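Local coordinates for protein putative peptidase (Bacteroides fragilis, PDB 5DYN) that probably acts as a clostripain-family (C11) cysteine protease that activates the Bacteroides fragilis toxin by proteolytic cleavage, at residues D24-F29 with G48-S53; S92-G97 with T191-S196; G112-S117 with K183-W188; D159-I164 with G172-W177. All coordinates share one frame; numbering follows the deposited sequence.

Overall arrangement
The chain is the C-terminal, clostripain-family part of a longer protein. Interactions 1 and 3 are neighbouring ladders of one mixed sheet, their centres about 10 Å apart. Strand 50-53 runs parallel to 25-31 and antiparallel to 110-115, which in turn pairs with 185-196. Interaction 1 is largely buried and interaction 3 partly so, and backbone hydrogen bonds dominate both. Interaction 2 uses the far end of strand 185-196 at the surface, about 23 Å from interaction 3 between centres, where a salt bridge and a tyrosine face hold a loop. Interaction 4 lies off the sheet but is also buried. It pairs two helices through aromatic packing and a charged network, and its second helix leads into strand 185-196.

Interaction 1: D24-F29 with G48-S53; sequences DLDFLF and GSYLIS
Two contacts hold Y50 O: a strong hydrogen bond from L28 N along the C=O axis (2.7 Å, 172°) and a weaker CA-H...O contact from F27 CA. This is the parallel pairing of strands 25-31 and 50-53, joined by helix 38-43 in a beta-alpha-beta unit. One step on, I52 N donates to L28 O at 3.0 Å, coming from above the carbonyl plane. Near the loops the ladder loosens, and S49 N to L25 O is weak at 131°. On the face of L28 and L51, L28 CD1 lies on bare G48 CA at 3.6 Å. On the other face, covered by helices 65-72 and 78-92, I52 CD1 touches F27 CB. The sheet runs on into a strand of the neighbouring subunit, and R16 of that subunit forms a salt bridge with D26. F29 and I52 cross at about a right angle, F29 CG anti to the backbone N; F29 CD1 brings the ring edge to I52 O at 3.3 Å and meets I52 CG2 at 3.8 Å.

Interaction 2: S92-G97 with T191-S196; sequences SRYDDG and TPRNYS. Unlike the reference sequence in segment 92-97: D95 (reference Asn).
T191 sets its CB over one face of the Y94 ring, 3.8 Å from the centroid and displaced toward the rim, in a CH-pi contact; its CG2 lies near Y94 CD1 and CG. The opposite face of the ring carries the backbone N of D96, so the tyrosine is held flat between the strand and its own loop. T191 OG1, in the crowded position between backbone N and carbonyl carbon, reaches forward to R193 O with a very short hydrogen bond of 2.4 Å. P192 follows, and its CD packs on Y94 CE2 at 3.8 Å. R193 N then gives a weak hydrogen bond to Y94 OH at 3.2 Å, so backbone and ring are tied at the phenol end. The R193 side chain bends at chi3 (-61°) and swings its guanidinium to the loop. There NE meets D96 OD1 at 2.6 Å in a salt bridge, within the guanidinium plane and on the syn lone pair of the carboxylate, while NH2 adds a weaker bond to the same oxygen. The contact fastens the loop after helix 78-92 to strand 185-196, with the Y94 side chain about 4 Å from a bound sodium ion, probably that of Y90, W105 and G108. The strand is flanked in the sheet by 110-115 and 200-203; T191 OG1 is also hydrogen-bonded to V109 N, and R193 rests on M201 and T203.

Interaction 3: G112-S117 with K183-W188; sequences GVAKMS and KVMVYW
G112 opens the pairing opposite W188 in a non-hydrogen-bonded position. Its CA makes a CA-H...O contact with Y187 O at 3.1 Å, while the edge of the W188 indole, through CE3, comes up to its N, and M185 CE lies over its CA. V113 then forms the central link: its N donates to Y187 O at 2.9 Å, the donor standing above the carbonyl plane, and its O receives V186 N at 2.9 Å almost along the C=O axis. Y187 N reaches the same oxygen only weakly, at 3.5 Å. Two consecutive residues, V186 and Y187, thus face one residue, the classic beta bulge, which shifts the register by one between V113 and A114 on antiparallel strands 110-115 and 185-196. The side chain of V113 follows this split, with CG1, anti to the backbone N, meeting V186 CG2 at 3.7 Å and CG2 meeting Y187 CB; the same side of the sheet packs on helix 78-92. On the other face A114 CB touches M185 SD at 3.8 Å, the methionine chain bending at chi2 and chi3 to fold back toward the strand, and V184 CG1 lies close by. K115 N donates to V184 O at 2.7 Å, in the carbonyl plane on a lone pair. Beyond it the extended K115 side chain reaches a water that donates to K183 O and accepts a weak bond from K115 NZ.

Interaction 4: D159-I164 with G172-W177; sequences DLDRFI and GDYDSW
W177 lays one face of its indole against I164, whose CG1 stands over the six-membered ring 3.7 Å from the centroid in a CH-pi contact, while CG2 covers the junction near CD2. At the ring edge, L160 CG meets CZ2 at 3.7 Å and D161 OD1 comes to CZ3 at 3.4 Å. The indole NE1 is hydrogen-bonded to T126 OG1, outside the two helices. Y174, one turn earlier on helix 172-182, has CG anti to the backbone N (chi1 171°), and its OH donates to D161 OD1 at 2.7 Å on the syn lone pair. R162 bends at chi2 and chi3 and grips D161 OD2 side-on, NE at 3.0 Å and NH2 at 3.1 Å, with OD2 close to the guanidinium plane; NH2 also gives Y174 OH a weak bond. K209 adds a second salt bridge to D161 OD2, so this buried carboxylate is probably kept ionised. D159, at the N-cap, takes R162 N on OD2 at 2.8 Å. Segments 160-164 and 172-177 run antiparallel at 155°, with a short connection between their helices, as in a helical hairpin.

Interaction 1: D24-F29 with G48-S53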
loop_
_atom_site.group_PDB
_atom_site.type_symbol
_atom_site.label_atom_id
_atom_site.label_comp_id
_atom_site.label_asym_id
_atom_site.label_seq_id
_atom_site.Cartn_x
_atom_site.Cartn_y
_atom_site.Cartn_z
ATOM N N ASP B 24 -3.553 -2.449 17.271
ATOM C CA ASP B 24 -2.393 -2.840 16.485
ATOM C C ASP B 24 -2.814 -3.878 15.457
ATOM O O ASP B 24 -3.439 -4.884 15.793
ATOM C CB ASP B 24 -1.273 -3.382 17.365
ATOM C CG ASP B 24 -0.035 -3.736 16.565
ATOM O OD1 ASP B 24 0.625 -2.806 16.052
ATOM O OD2 ASP B 24 0.274 -4.941 16.439
ATOM N N LEU B 25 -2.474 -3.621 14.201
ATOM C CA LEU B 25 -2.931 -4.453 13.098
ATOM C C LEU B 25 -1.912 -5.523 12.731
ATOM O O LEU B 25 -0.708 -5.297 12.809
ATOM C CB LEU B 25 -3.238 -3.576 11.884
ATOM C CG LEU B 25 -4.217 -2.432 12.155
ATOM C CD1 LEU B 25 -4.312 -1.505 10.957
ATOM C CD2 LEU B 25 -5.590 -2.981 12.515
ATOM N N ASP B 26 -2.397 -6.696 12.340
ATOM C CA ASP B 26 -1.511 -7.734 11.831
ATOM C C ASP B 26 -0.936 -7.292 10.491
ATOM O O ASP B 26 0.252 -7.472 10.217
ATOM C CB ASP B 26 -2.252 -9.067 11.683
ATOM C CG ASP B 26 -1.432 -10.114 10.943
ATOM O OD1 ASP B 26 -0.192 -10.126 11.100
ATOM O OD2 ASP B 26 -2.027 -10.925 10.204
ATOM N N PHE B 27 -1.791 -6.702 9.662
ATOM C CA PHE B 27 -1.386 -6.259 8.338
ATOM C C PHE B 27 -2.078 -4.961 7.946
ATOM O O PHE B 27 -3.210 -4.700 8.354
ATOM C CB PHE B 27 -1.682 -7.345 7.296
ATOM C CG PHE B 27 -3.120 -7.796 7.270
ATOM C CD1 PHE B 27 -4.075 -7.091 6.550
ATOM C CD2 PHE B 27 -3.515 -8.937 7.954
ATOM C CE1 PHE B 27 -5.395 -7.506 6.525
ATOM C CE2 PHE B 27 -4.834 -9.357 7.931
ATOM C CZ PHE B 27 -5.774 -8.642 7.216
ATOM N N LEU B 28 -1.381 -4.146 7.161
ATOM C CA LEU B 28 -1.992 -2.992 6.515
ATOM C C LEU B 28 -1.980 -3.219 5.009
ATOM O O LEU B 28 -0.985 -2.951 4.337
ATOM C CB LEU B 28 -1.261 -1.695 6.871
ATOM C CG LEU B 28 -1.596 -1.042 8.217
ATOM C CD1 LEU B 28 -0.969 -1.807 9.370
ATOM C CD2 LEU B 28 -1.154 0.415 8.233
ATOM N N PHE B 29 -3.087 -3.734 4.486
ATOM C CA PHE B 29 -3.178 -4.057 3.069
ATOM C C PHE B 29 -3.682 -2.855 2.276
ATOM O O PHE B 29 -4.844 -2.462 2.392
ATOM C CB PHE B 29 -4.095 -5.269 2.855
ATOM C CG PHE B 29 -4.288 -5.645 1.409
ATOM C CD1 PHE B 29 -3.290 -5.421 0.472
ATOM C CD2 PHE B 29 -5.479 -6.217 0.987
ATOM C CE1 PHE B 29 -3.476 -5.761 -0.854
ATOM C CE2 PHE B 29 -5.668 -6.560 -0.337
ATOM C CZ PHE B 29 -4.664 -6.332 -1.259
ATOM N N GLY B 48 1.080 -1.287 12.561
ATOM C CA GLY B 48 0.900 -2.694 12.289
ATOM C C GLY B 48 2.203 -3.434 12.118
ATOM O O GLY B 48 3.278 -2.882 12.345
ATOM N N SER B 49 2.101 -4.693 11.712
ATOM C CA SER B 49 3.272 -5.541 11.561
ATOM C C SER B 49 3.752 -5.605 10.113
ATOM O O SER B 49 4.951 -5.542 9.852
ATOM C CB SER B 49 2.969 -6.946 12.080
ATOM O OG SER B 49 2.408 -6.885 13.379
ATOM N N TYR B 50 2.818 -5.725 9.173
ATOM C CA TYR B 50 3.187 -5.885 7.768
ATOM C C TYR B 50 2.462 -4.921 6.833
ATOM O O TYR B 50 1.263 -4.677 6.977
ATOM C CB TYR B 50 2.930 -7.325 7.324
ATOM C CG TYR B 50 3.742 -8.331 8.104
ATOM C CD1 TYR B 50 5.077 -8.562 7.795
ATOM C CD2 TYR B 50 3.180 -9.039 9.161
ATOM C CE1 TYR B 50 5.827 -9.474 8.510
ATOM C CE2 TYR B 50 3.923 -9.953 9.882
ATOM C CZ TYR B 50 5.247 -10.166 9.552
ATOM O OH TYR B 50 5.996 -11.073 10.263
ATOM N N LEU B 51 3.211 -4.375 5.878
ATOM C CA LEU B 51 2.660 -3.504 4.845
ATOM C C LEU B 51 2.537 -4.266 3.531
ATOM O O LEU B 51 3.521 -4.808 3.029
ATOM C CB LEU B 51 3.535 -2.263 4.654
ATOM C CG LEU B 51 3.107 -1.312 3.534
ATOM C CD1 LEU B 51 1.797 -0.626 3.883
ATOM C CD2 LEU B 51 4.186 -0.289 3.235
ATOM N N ILE B 52 1.329 -4.308 2.979
ATOM C CA ILE B 52 1.077 -5.063 1.757
ATOM C C ILE B 52 0.535 -4.174 0.643
ATOM O O ILE B 52 -0.560 -3.622 0.760
ATOM C CB ILE B 52 0.077 -6.208 2.002
ATOM C CG1 ILE B 52 0.415 -6.950 3.296
ATOM C CG2 ILE B 52 0.045 -7.155 0.808
ATOM C CD1 ILE B 52 -0.676 -7.886 3.762
ATOM N N SER B 53 1.302 -4.047 -0.436
ATOM C CA SER B 53 0.892 -3.252 -1.588
ATOM C C SER B 53 1.854 -3.460 -2.752
ATOM O O SER B 53 2.669 -4.386 -2.739
ATOM C CB SER B 53 0.820 -1.764 -1.224
ATOM O OG SER B 53 0.222 -1.005 -2.261
HETATM O O HOH W 1 2.957 -3.355 15.444
#

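Interaction 2: S92-G97 with T191-S196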
loop_
_atom_site.group_PDB
_atom_site.type_symbol
_atom_site.label_atom_id
_atom_site.label_comp_id
_atom_site.label_asym_id
_atom_site.label_seq_id
_atom_site.Cartn_x
_atom_site.Cartn_y
_atom_site.Cartn_z
ATOM N N SER B 92 -1.608 -16.354 -13.089
ATOM C CA SER B 92 -2.282 -17.449 -13.777
ATOM C C SER B 92 -2.910 -16.966 -15.075
ATOM O O SER B 92 -3.009 -17.713 -16.049
ATOM C CB SER B 92 -3.353 -18.072 -12.880
ATOM O OG SER B 92 -2.767 -18.702 -11.754
ATOM N N ARG B 93 -3.331 -15.707 -15.082
ATOM C CA ARG B 93 -3.996 -15.130 -16.241
ATOM C C ARG B 93 -3.060 -14.211 -17.024
ATOM O O ARG B 93 -3.483 -13.526 -17.955
ATOM C CB ARG B 93 -5.248 -14.374 -15.797
ATOM C CG ARG B 93 -6.286 -15.276 -15.148
ATOM C CD ARG B 93 -7.313 -14.499 -14.347
ATOM N NE ARG B 93 -8.351 -15.383 -13.823
ATOM C CZ ARG B 93 -8.201 -16.162 -12.756
ATOM N NH1 ARG B 93 -7.054 -16.164 -12.091
ATOM N NH2 ARG B 93 -9.199 -16.938 -12.352
ATOM N N TYR B 94 -1.785 -14.216 -16.649
ATOM C CA TYR B 94 -0.790 -13.367 -17.290
ATOM C C TYR B 94 -0.501 -13.814 -18.717
ATOM O O TYR B 94 -0.151 -14.967 -18.956
ATOM C CB TYR B 94 0.504 -13.358 -16.475
ATOM C CG TYR B 94 1.618 -12.546 -17.097
ATOM C CD1 TYR B 94 1.624 -11.159 -17.014
ATOM C CD2 TYR B 94 2.668 -13.166 -17.762
ATOM C CE1 TYR B 94 2.644 -10.413 -17.579
ATOM C CE2 TYR B 94 3.691 -12.428 -18.330
ATOM C CZ TYR B 94 3.673 -11.053 -18.236
ATOM O OH TYR B 94 4.687 -10.317 -18.802
ATOM N N ASP B 95 -0.649 -12.893 -19.661
ATOM C CA ASP B 95 -0.346 -13.177 -21.057
ATOM C C ASP B 95 0.364 -11.979 -21.682
ATOM O O ASP B 95 0.110 -11.620 -22.834
ATOM C CB ASP B 95 -1.622 -13.520 -21.831
ATOM C CG ASP B 95 -1.340 -14.234 -23.144
ATOM O OD1 ASP B 95 -0.277 -14.881 -23.258
ATOM O OD2 ASP B 95 -2.183 -14.153 -24.061
ATOM N N ASP B 96 1.252 -11.370 -20.899
ATOM C CA ASP B 96 2.022 -10.197 -21.312
ATOM C C ASP B 96 1.124 -9.079 -21.852
ATOM O O ASP B 96 1.464 -8.407 -22.825
ATOM C CB ASP B 96 3.075 -10.589 -22.355
ATOM C CG ASP B 96 4.155 -9.528 -22.523
ATOM O OD1 ASP B 96 4.466 -8.827 -21.535
ATOM O OD2 ASP B 96 4.692 -9.396 -23.644
ATOM N N GLY B 97 -0.029 -8.897 -21.216
ATOM C CA GLY B 97 -0.915 -7.794 -21.542
ATOM C C GLY B 97 -1.712 -7.930 -22.828
ATOM O O GLY B 97 -2.361 -6.976 -23.259
ATOM N N THR B 191 5.140 -10.631 -12.093
ATOM C CA THR B 191 5.172 -11.121 -13.457
ATOM C C THR B 191 6.330 -10.431 -14.175
ATOM O O THR B 191 6.779 -9.372 -13.735
ATOM C CB THR B 191 3.836 -10.855 -14.179
ATOM O OG1 THR B 191 3.496 -9.468 -14.069
ATOM C CG2 THR B 191 2.729 -11.693 -13.560
ATOM N N PRO B 192 6.839 -11.039 -15.263
ATOM C CA PRO B 192 7.930 -10.415 -16.023
ATOM C C PRO B 192 7.653 -8.949 -16.353
ATOM O O PRO B 192 8.566 -8.124 -16.337
ATOM C CB PRO B 192 7.994 -11.262 -17.295
ATOM C CG PRO B 192 7.535 -12.609 -16.855
ATOM C CD PRO B 192 6.490 -12.370 -15.797
ATOM N N ARG B 193 6.395 -8.632 -16.641
ATOM C CA ARG B 193 5.999 -7.254 -16.885
ATOM C C ARG B 193 4.707 -6.916 -16.140
ATOM O O ARG B 193 3.955 -7.804 -15.742
ATOM C CB ARG B 193 5.838 -6.999 -18.387
ATOM C CG ARG B 193 7.124 -7.210 -19.184
ATOM C CD ARG B 193 7.154 -6.390 -20.466
ATOM N NE ARG B 193 6.061 -6.736 -21.366
ATOM C CZ ARG B 193 5.711 -6.010 -22.423
ATOM N NH1 ARG B 193 6.369 -4.894 -22.710
ATOM N NH2 ARG B 193 4.702 -6.397 -23.190
ATOM N N ASN B 194 4.481 -5.621 -15.930
ATOM C CA ASN B 194 3.240 -5.117 -15.352
ATOM C C ASN B 194 2.565 -4.163 -16.327
ATOM O O ASN B 194 3.166 -3.753 -17.322
ATOM C CB ASN B 194 3.494 -4.395 -14.022
ATOM C CG ASN B 194 3.800 -5.344 -12.876
ATOM O OD1 ASN B 194 4.091 -6.521 -13.081
ATOM N ND2 ASN B 194 3.740 -4.826 -11.657
ATOM N N TYR B 195 1.322 -3.797 -16.040
ATOM C CA TYR B 195 0.625 -2.835 -16.880
ATOM C C TYR B 195 0.587 -1.448 -16.249
ATOM O O TYR B 195 0.244 -1.290 -15.078
ATOM C CB TYR B 195 -0.800 -3.299 -17.175
ATOM C CG TYR B 195 -1.629 -2.251 -17.882
ATOM C CD1 TYR B 195 -1.492 -2.036 -19.248
ATOM C CD2 TYR B 195 -2.543 -1.468 -17.184
ATOM C CE1 TYR B 195 -2.245 -1.078 -19.900
ATOM C CE2 TYR B 195 -3.300 -0.508 -17.828
ATOM C CZ TYR B 195 -3.147 -0.317 -19.187
ATOM O OH TYR B 195 -3.897 0.637 -19.834
ATOM N N SER B 196 0.940 -0.446 -17.046
ATOM C CA SER B 196 0.807 0.944 -16.640
ATOM C C SER B 196 -0.316 1.605 -17.435
ATOM O O SER B 196 -0.348 1.520 -18.662
ATOM C CB SER B 196 2.124 1.697 -16.846
ATOM O OG SER B 196 1.966 3.079 -16.585
#

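Interaction 3: G112-S117 with K183-W188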
loop_
_atom_site.group_PDB
_atom_site.type_symbol
_atom_site.label_atom_id
_atom_site.label_comp_id
_atom_site.label_asym_id
_atom_site.label_seq_id
_atom_site.Cartn_x
_atom_site.Cartn_y
_atom_site.Cartn_z
ATOM N N GLY B 112 4.389 -6.819 -2.834
ATOM C CA GLY B 112 5.423 -6.959 -1.828
ATOM C C GLY B 112 4.871 -6.876 -0.418
ATOM O O GLY B 112 3.853 -6.227 -0.179
ATOM N N VAL B 113 5.533 -7.542 0.520
ATOM C CA VAL B 113 5.178 -7.412 1.929
ATOM C C VAL B 113 6.390 -6.968 2.739
ATOM O O VAL B 113 7.456 -7.580 2.669
ATOM C CB VAL B 113 4.633 -8.724 2.514
ATOM C CG1 VAL B 113 4.198 -8.514 3.953
ATOM C CG2 VAL B 113 3.473 -9.224 1.690
ATOM N N ALA B 114 6.219 -5.900 3.511
ATOM C CA ALA B 114 7.312 -5.341 4.291
ATOM C C ALA B 114 7.088 -5.541 5.784
ATOM O O ALA B 114 5.997 -5.294 6.293
ATOM C CB ALA B 114 7.482 -3.859 3.974
ATOM N N LYS B 115 8.129 -5.990 6.480
ATOM C CA LYS B 115 8.076 -6.133 7.932
ATOM C C LYS B 115 8.318 -4.778 8.595
ATOM O O LYS B 115 9.428 -4.248 8.560
ATOM C CB LYS B 115 9.104 -7.165 8.406
ATOM C CG LYS B 115 8.955 -7.578 9.863
ATOM C CD LYS B 115 9.837 -8.777 10.197
ATOM C CE LYS B 115 9.559 -9.291 11.603
ATOM N NZ LYS B 115 10.267 -10.571 11.891
ATOM N N MET B 116 7.269 -4.222 9.191
ATOM C CA MET B 116 7.310 -2.871 9.747
ATOM C C MET B 116 8.324 -2.698 10.875
ATOM O O MET B 116 8.922 -1.633 11.021
ATOM C CB MET B 116 5.925 -2.474 10.260
ATOM C CG MET B 116 4.851 -2.403 9.193
ATOM S SD MET B 116 4.984 -0.924 8.180
ATOM C CE MET B 116 3.253 -0.532 7.952
ATOM N N SER B 117 8.510 -3.742 11.677
ATOM C CA SER B 117 9.357 -3.649 12.863
ATOM C C SER B 117 10.824 -3.447 12.503
ATOM O O SER B 117 11.619 -3.021 13.338
ATOM C CB SER B 117 9.202 -4.901 13.730
ATOM O OG SER B 117 9.572 -6.068 13.016
ATOM N N LYS B 183 15.898 -8.008 5.898
ATOM C CA LYS B 183 14.976 -8.280 6.993
ATOM C C LYS B 183 13.638 -7.552 6.826
ATOM O O LYS B 183 12.729 -7.720 7.639
ATOM C CB LYS B 183 15.618 -7.880 8.323
ATOM C CG LYS B 183 16.859 -8.681 8.685
ATOM C CD LYS B 183 17.709 -7.927 9.694
ATOM C CE LYS B 183 18.418 -8.878 10.643
ATOM N NZ LYS B 183 18.924 -8.166 11.849
ATOM N N VAL B 184 13.518 -6.748 5.775
ATOM C CA VAL B 184 12.329 -5.924 5.588
ATOM C C VAL B 184 11.336 -6.563 4.625
ATOM O O VAL B 184 10.186 -6.823 4.990
ATOM C CB VAL B 184 12.693 -4.519 5.075
ATOM C CG1 VAL B 184 11.431 -3.693 4.848
ATOM C CG2 VAL B 184 13.615 -3.822 6.060
ATOM N N MET B 185 11.773 -6.811 3.394
ATOM C CA MET B 185 10.897 -7.420 2.398
ATOM C C MET B 185 10.825 -8.930 2.589
ATOM O O MET B 185 11.757 -9.658 2.250
ATOM C CB MET B 185 11.366 -7.079 0.985
ATOM C CG MET B 185 11.401 -5.590 0.707
ATOM S SD MET B 185 9.861 -4.779 1.188
ATOM C CE MET B 185 8.713 -5.496 0.011
ATOM N N VAL B 186 9.707 -9.393 3.136
ATOM C CA VAL B 186 9.510 -10.812 3.389
ATOM C C VAL B 186 8.810 -11.490 2.212
ATOM O O VAL B 186 8.779 -12.717 2.118
ATOM C CB VAL B 186 8.697 -11.039 4.673
ATOM C CG1 VAL B 186 9.469 -10.524 5.877
ATOM C CG2 VAL B 186 7.341 -10.356 4.571
ATOM N N TYR B 187 8.248 -10.684 1.318
ATOM C CA TYR B 187 7.609 -11.201 0.114
ATOM C C TYR B 187 7.763 -10.214 -1.032
ATOM O O TYR B 187 7.568 -9.013 -0.857
ATOM C CB TYR B 187 6.124 -11.488 0.362
ATOM C CG TYR B 187 5.403 -12.105 -0.822
ATOM C CD1 TYR B 187 4.900 -11.313 -1.851
ATOM C CD2 TYR B 187 5.217 -13.480 -0.908
ATOM C CE1 TYR B 187 4.244 -11.873 -2.933
ATOM C CE2 TYR B 187 4.557 -14.051 -1.986
ATOM C CZ TYR B 187 4.072 -13.240 -2.996
ATOM O OH TYR B 187 3.416 -13.796 -4.071
ATOM N N TRP B 188 8.109 -10.731 -2.205
ATOM C CA TRP B 188 8.172 -9.922 -3.413
ATOM C C TRP B 188 8.094 -10.810 -4.643
ATOM O O TRP B 188 9.036 -11.535 -4.965
ATOM C CB TRP B 188 9.446 -9.076 -3.443
ATOM C CG TRP B 188 9.681 -8.359 -4.744
ATOM C CD1 TRP B 188 10.786 -8.451 -5.540
ATOM C CD2 TRP B 188 8.791 -7.444 -5.400
ATOM N NE1 TRP B 188 10.643 -7.649 -6.646
ATOM C CE2 TRP B 188 9.428 -7.020 -6.585
ATOM C CE3 TRP B 188 7.520 -6.940 -5.100
ATOM C CZ2 TRP B 188 8.837 -6.119 -7.469
ATOM C CZ3 TRP B 188 6.936 -6.045 -5.980
ATOM C CH2 TRP B 188 7.598 -5.642 -7.148
HETATM O O HOH W 2 12.949 -9.881 9.882
#

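Interaction 4: D159-I164 with G172-W177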
loop_
_atom_site.group_PDB
_atom_site.type_symbol
_atom_site.label_atom_id
_atom_site.label_comp_id
_atom_site.label_asym_id
_atom_site.label_seq_id
_atom_site.Cartn_x
_atom_site.Cartn_y
_atom_site.Cartn_z
ATOM N N ASP B 159 13.367 1.848 -7.139
ATOM C CA ASP B 159 13.681 0.757 -6.229
ATOM C C ASP B 159 14.789 1.167 -5.260
ATOM O O ASP B 159 15.873 1.564 -5.678
ATOM C CB ASP B 159 14.087 -0.492 -7.006
ATOM C CG ASP B 159 14.340 -1.675 -6.102
ATOM O OD1 ASP B 159 13.356 -2.297 -5.648
ATOM O OD2 ASP B 159 15.524 -1.979 -5.840
ATOM N N LEU B 160 14.502 1.071 -3.964
ATOM C CA LEU B 160 15.438 1.501 -2.929
ATOM C C LEU B 160 16.743 0.715 -2.961
ATOM O O LEU B 160 17.829 1.296 -2.911
ATOM C CB LEU B 160 14.791 1.379 -1.547
ATOM C CG LEU B 160 15.702 1.646 -0.345
ATOM C CD1 LEU B 160 16.165 3.090 -0.333
ATOM C CD2 LEU B 160 14.997 1.292 0.955
ATOM N N ASP B 161 16.632 -0.605 -3.048
ATOM C CA ASP B 161 17.806 -1.467 -3.032
ATOM C C ASP B 161 18.744 -1.194 -4.205
ATOM O O ASP B 161 19.959 -1.106 -4.025
ATOM C CB ASP B 161 17.387 -2.936 -3.037
ATOM C CG ASP B 161 18.563 -3.871 -3.231
ATOM O OD1 ASP B 161 19.250 -4.172 -2.231
ATOM O OD2 ASP B 161 18.800 -4.302 -4.382
ATOM N N ARG B 162 18.184 -1.059 -5.401
ATOM C CA ARG B 162 18.997 -0.811 -6.586
ATOM C C ARG B 162 19.627 0.578 -6.552
ATOM O O ARG B 162 20.710 0.790 -7.099
ATOM C CB ARG B 162 18.162 -0.986 -7.856
ATOM C CG ARG B 162 17.735 -2.421 -8.126
ATOM C CD ARG B 162 18.928 -3.309 -8.457
ATOM N NE ARG B 162 19.581 -3.838 -7.263
ATOM C CZ ARG B 162 20.710 -4.539 -7.272
ATOM N NH1 ARG B 162 21.324 -4.802 -8.418
ATOM N NH2 ARG B 162 21.226 -4.976 -6.132
ATOM N N PHE B 163 18.950 1.519 -5.902
ATOM C CA PHE B 163 19.484 2.867 -5.747
ATOM C C PHE B 163 20.692 2.888 -4.808
ATOM O O PHE B 163 21.703 3.531 -5.101
ATOM C CB PHE B 163 18.398 3.816 -5.235
ATOM C CG PHE B 163 18.918 5.163 -4.818
ATOM C CD1 PHE B 163 19.461 6.031 -5.752
ATOM C CD2 PHE B 163 18.859 5.563 -3.492
ATOM C CE1 PHE B 163 19.941 7.273 -5.370
ATOM C CE2 PHE B 163 19.338 6.806 -3.104
ATOM C CZ PHE B 163 19.881 7.660 -4.045
ATOM N N ILE B 164 20.586 2.188 -3.681
ATOM C CA ILE B 164 21.702 2.099 -2.743
ATOM C C ILE B 164 22.856 1.354 -3.406
ATOM O O ILE B 164 24.023 1.704 -3.225
ATOM C CB ILE B 164 21.304 1.394 -1.423
ATOM C CG1 ILE B 164 20.158 2.139 -0.740
ATOM C CG2 ILE B 164 22.485 1.326 -0.469
ATOM C CD1 ILE B 164 20.511 3.555 -0.329
ATOM N N GLY B 172 31.309 -2.916 -0.189
ATOM C CA GLY B 172 31.106 -3.520 1.115
ATOM C C GLY B 172 30.053 -2.806 1.942
ATOM O O GLY B 172 29.416 -3.414 2.802
ATOM N N ASP B 173 29.872 -1.513 1.686
ATOM C CA ASP B 173 28.842 -0.745 2.374
ATOM C C ASP B 173 27.458 -1.181 1.926
ATOM O O ASP B 173 26.504 -1.130 2.701
ATOM C CB ASP B 173 29.022 0.751 2.129
ATOM C CG ASP B 173 30.122 1.345 2.974
ATOM O OD1 ASP B 173 30.487 0.716 3.989
ATOM O OD2 ASP B 173 30.618 2.437 2.629
ATOM N N TYR B 174 27.350 -1.606 0.672
ATOM C CA TYR B 174 26.089 -2.123 0.173
ATOM C C TYR B 174 25.713 -3.396 0.917
ATOM O O TYR B 174 24.583 -3.537 1.380
ATOM C CB TYR B 174 26.148 -2.393 -1.331
ATOM C CG TYR B 174 24.922 -3.125 -1.829
ATOM C CD1 TYR B 174 23.693 -2.478 -1.925
ATOM C CD2 TYR B 174 24.983 -4.467 -2.176
ATOM C CE1 TYR B 174 22.566 -3.145 -2.363
ATOM C CE2 TYR B 174 23.863 -5.142 -2.617
ATOM C CZ TYR B 174 22.657 -4.478 -2.709
ATOM O OH TYR B 174 21.539 -5.154 -3.150
ATOM N N ASP B 175 26.672 -4.315 1.030
ATOM C CA ASP B 175 26.450 -5.595 1.697
ATOM C C ASP B 175 25.960 -5.408 3.124
ATOM O O ASP B 175 25.062 -6.118 3.576
ATOM C CB ASP B 175 27.732 -6.427 1.693
ATOM C CG ASP B 175 28.227 -6.720 0.294
ATOM O OD1 ASP B 175 27.401 -6.700 -0.643
ATOM O OD2 ASP B 175 29.438 -6.976 0.127
ATOM N N SER B 176 26.554 -4.449 3.827
ATOM C CA SER B 176 26.142 -4.126 5.186
ATOM C C SER B 176 24.704 -3.634 5.189
ATOM O O SER B 176 23.878 -4.108 5.969
ATOM C CB SER B 176 27.063 -3.072 5.800
ATOM O OG SER B 176 28.360 -3.599 6.019
ATOM N N TRP B 177 24.416 -2.685 4.304
ATOM C CA TRP B 177 23.070 -2.143 4.169
ATOM C C TRP B 177 22.093 -3.227 3.729
ATOM O O TRP B 177 20.968 -3.302 4.225
ATOM C CB TRP B 177 23.054 -0.982 3.173
ATOM C CG TRP B 177 21.696 -0.386 2.982
ATOM C CD1 TRP B 177 21.158 0.659 3.672
ATOM C CD2 TRP B 177 20.698 -0.804 2.041
ATOM N NE1 TRP B 177 19.887 0.919 3.220
ATOM C CE2 TRP B 177 19.581 0.034 2.219
ATOM C CE3 TRP B 177 20.641 -1.807 1.067
ATOM C CZ2 TRP B 177 18.419 -0.096 1.457
ATOM C CZ3 TRP B 177 19.488 -1.936 0.312
ATOM C CH2 TRP B 177 18.393 -1.085 0.512
#